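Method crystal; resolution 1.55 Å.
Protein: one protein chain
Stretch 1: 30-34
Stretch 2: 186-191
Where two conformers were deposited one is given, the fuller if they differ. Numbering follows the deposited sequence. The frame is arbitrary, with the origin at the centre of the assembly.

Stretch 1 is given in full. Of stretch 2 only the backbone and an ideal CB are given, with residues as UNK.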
# COMPACT_ATOMS: atom_id res chain seq x y z
N ARG A 30 0.65 -9.80 1.35
CA ARG A 30 2.09 -10.07 1.48
C ARG A 30 2.73 -10.44 0.16
O ARG A 30 2.23 -11.34 -0.52
CB ARG A 30 2.38 -11.18 2.50
CG ARG A 30 3.90 -11.34 2.67
CD ARG A 30 4.27 -12.37 3.67
NE ARG A 30 4.20 -11.88 5.05
CZ ARG A 30 5.16 -11.23 5.69
NH1 ARG A 30 6.25 -10.82 5.04
NH2 ARG A 30 5.01 -10.90 6.96
N TYR A 31 3.85 -9.79 -0.16
CA TYR A 31 4.71 -10.16 -1.27
C TYR A 31 5.75 -11.14 -0.71
O TYR A 31 6.72 -10.73 -0.04
CB TYR A 31 5.39 -8.94 -1.93
CG TYR A 31 5.65 -9.12 -3.42
CD1 TYR A 31 6.41 -10.18 -3.90
CD2 TYR A 31 5.15 -8.21 -4.34
CE1 TYR A 31 6.62 -10.36 -5.27
CE2 TYR A 31 5.36 -8.37 -5.71
CZ TYR A 31 6.12 -9.43 -6.17
OH TYR A 31 6.30 -9.58 -7.53
N ALA A 32 5.50 -12.43 -0.91
CA ALA A 32 6.45 -13.49 -0.51
C ALA A 32 7.11 -14.02 -1.82
O ALA A 32 7.56 -13.18 -2.61
CB ALA A 32 5.70 -14.58 0.25
N ASN A 33 7.15 -15.36 -2.07
CA ASN A 33 7.66 -15.85 -3.35
C ASN A 33 6.71 -15.35 -4.46
O ASN A 33 7.15 -15.02 -5.56
CB ASN A 33 7.74 -17.38 -3.35
CG ASN A 33 8.86 -17.98 -2.51
OD1 ASN A 33 9.87 -17.33 -2.19
ND2 ASN A 33 8.73 -19.26 -2.18
N SER A 34 5.43 -15.21 -4.09
CA SER A 34 4.35 -14.67 -4.92
C SER A 34 3.59 -13.67 -4.06
O SER A 34 3.74 -13.69 -2.84
CB SER A 34 3.44 -15.79 -5.43
OG SER A 34 2.71 -16.40 -4.38
N UNK A 186 8.20 1.21 -0.43
CA UNK A 186 7.23 0.56 -1.31
C UNK A 186 7.77 -0.76 -1.78
O UNK A 186 8.98 -0.93 -1.84
CB UNK A 186 6.89 1.45 -2.51
N UNK A 187 6.90 -1.70 -2.13
CA UNK A 187 7.29 -3.06 -2.47
C UNK A 187 7.54 -3.31 -3.95
O UNK A 187 6.71 -2.96 -4.78
CB UNK A 187 6.21 -4.03 -1.98
N UNK A 188 8.64 -4.03 -4.26
CA UNK A 188 8.92 -4.52 -5.61
C UNK A 188 8.80 -6.07 -5.56
O UNK A 188 8.07 -6.68 -6.34
CB UNK A 188 10.30 -4.07 -6.09
N UNK A 189 9.60 -6.71 -4.67
CA UNK A 189 9.57 -8.17 -4.47
C UNK A 189 9.54 -8.44 -2.96
O UNK A 189 9.30 -7.51 -2.18
CB UNK A 189 10.77 -8.85 -5.13
N UNK A 190 9.86 -9.67 -2.54
CA UNK A 190 9.92 -9.92 -1.10
C UNK A 190 11.18 -9.27 -0.46
O UNK A 190 11.18 -9.09 0.76
CB UNK A 190 9.91 -11.43 -0.84
N UNK A 191 12.22 -8.93 -1.26
CA UNK A 191 13.47 -8.39 -0.70
C UNK A 191 13.85 -7.01 -1.26
O UNK A 191 14.74 -6.37 -0.72
CB UNK A 191 14.61 -9.37 -0.97

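Most of what stretch 1 offers is one aromatic ring, that of Tyr 31, and the rest is backbone carbonyl oxygen; the positions of stretch 2 can be read against these two features.

Position 186 lies in extended strand geometry, and its ideal CB finds nothing of stretch 1 within 5.5 Å. Stretch 1 therefore sets no preference here. The residue is Asn 186, whose ND2 is hydrogen-bonded elsewhere in the structure.

Position 187 is still strand, with phi/psi of -92/136, and its CA-to-CB bond points toward stretch 1. The ideal CB stands 4.9 Å from Tyr 31 CD2, a gap that one further carbon could close. The ring carbon favours an apolar side chain, and Val, Ile, Leu or Met are all plausible; the extended backbone suits the beta-branched pair. It is Val 187, chi1 173° (t), and its CG1 packs 3.6 Å from Tyr 31 CD2, approaching the ring obliquely.

At 188 the CB points away, so stretch 1 hardly restricts the side chain. The backbone makes the contact instead: the carbonyl O of this position lies 3.3 Å from Tyr 31 CE2, and its carbonyl C lies over a face of the ring. The deposited residue is Val 188. Its O also accepts a weak hydrogen bond from water 1, which is hydrogen-bonded to Tyr 31 OH as well.

Position 189 brings its CA over the same ring, while its CB points away, 4.4 Å from Tyr 31 CE1. Many small or beta-branched residues would suit, since the main contact needs only the CA hydrogen. Thr 189 places CA 3.9 Å from the centroid of the Tyr 31 ring, 16° off the normal, a CH-pi contact over the face. Its OG1 serves the turn, accepting a hydrogen bond from the backbone N of 191 at 3.2 Å.

Position 190 points sideways, and its ideal CB is 3.4 Å from both Tyr 31 O and Ala 32 O. Two carbonyls so near leave little spare room around the CB, but a short polar side chain such as Asp, Asn or Ser could turn past them. Asp 190, chi1 61° (p), sets its CB 3.3 Å from Tyr 31 O, while its CA makes a CA-H...O contact with that oxygen at 3.5 Å. No direct hydrogen bond joins the stretches; water 2 bridges them, donating to Ala 32 O at 2.8 Å and accepting from Asp 190 N at 3.1 Å.

Position 191 has no stretch 1 atom near its CB, leaving the choice open. It is Ser 191.

Stretch 2 (186-191) NVVTDS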
# COMPACT_ATOMS: atom_id res chain seq x y z
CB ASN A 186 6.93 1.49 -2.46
CG ASN A 186 6.59 2.87 -1.97
OD1 ASN A 186 5.59 3.07 -1.30
ND2 ASN A 186 7.52 3.82 -2.12
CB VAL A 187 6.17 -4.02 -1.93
CG1 VAL A 187 6.42 -5.47 -2.39
CG2 VAL A 187 6.06 -3.95 -0.41
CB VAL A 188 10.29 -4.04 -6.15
CG1 VAL A 188 10.47 -4.45 -7.61
CG2 VAL A 188 10.44 -2.51 -6.01
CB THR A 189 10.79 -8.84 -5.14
OG1 THR A 189 11.97 -8.45 -4.44
CG2 THR A 189 10.93 -8.52 -6.63
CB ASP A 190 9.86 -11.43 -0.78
CG ASP A 190 11.00 -12.27 -1.35
OD1 ASP A 190 11.71 -11.79 -2.25
OD2 ASP A 190 11.09 -13.46 -0.99
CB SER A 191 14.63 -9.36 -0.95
OG SER A 191 14.98 -9.48 -2.32
O HOH W 1 8.43 -7.94 -9.39
O HOH W 2 9.51 -12.18 -4.28
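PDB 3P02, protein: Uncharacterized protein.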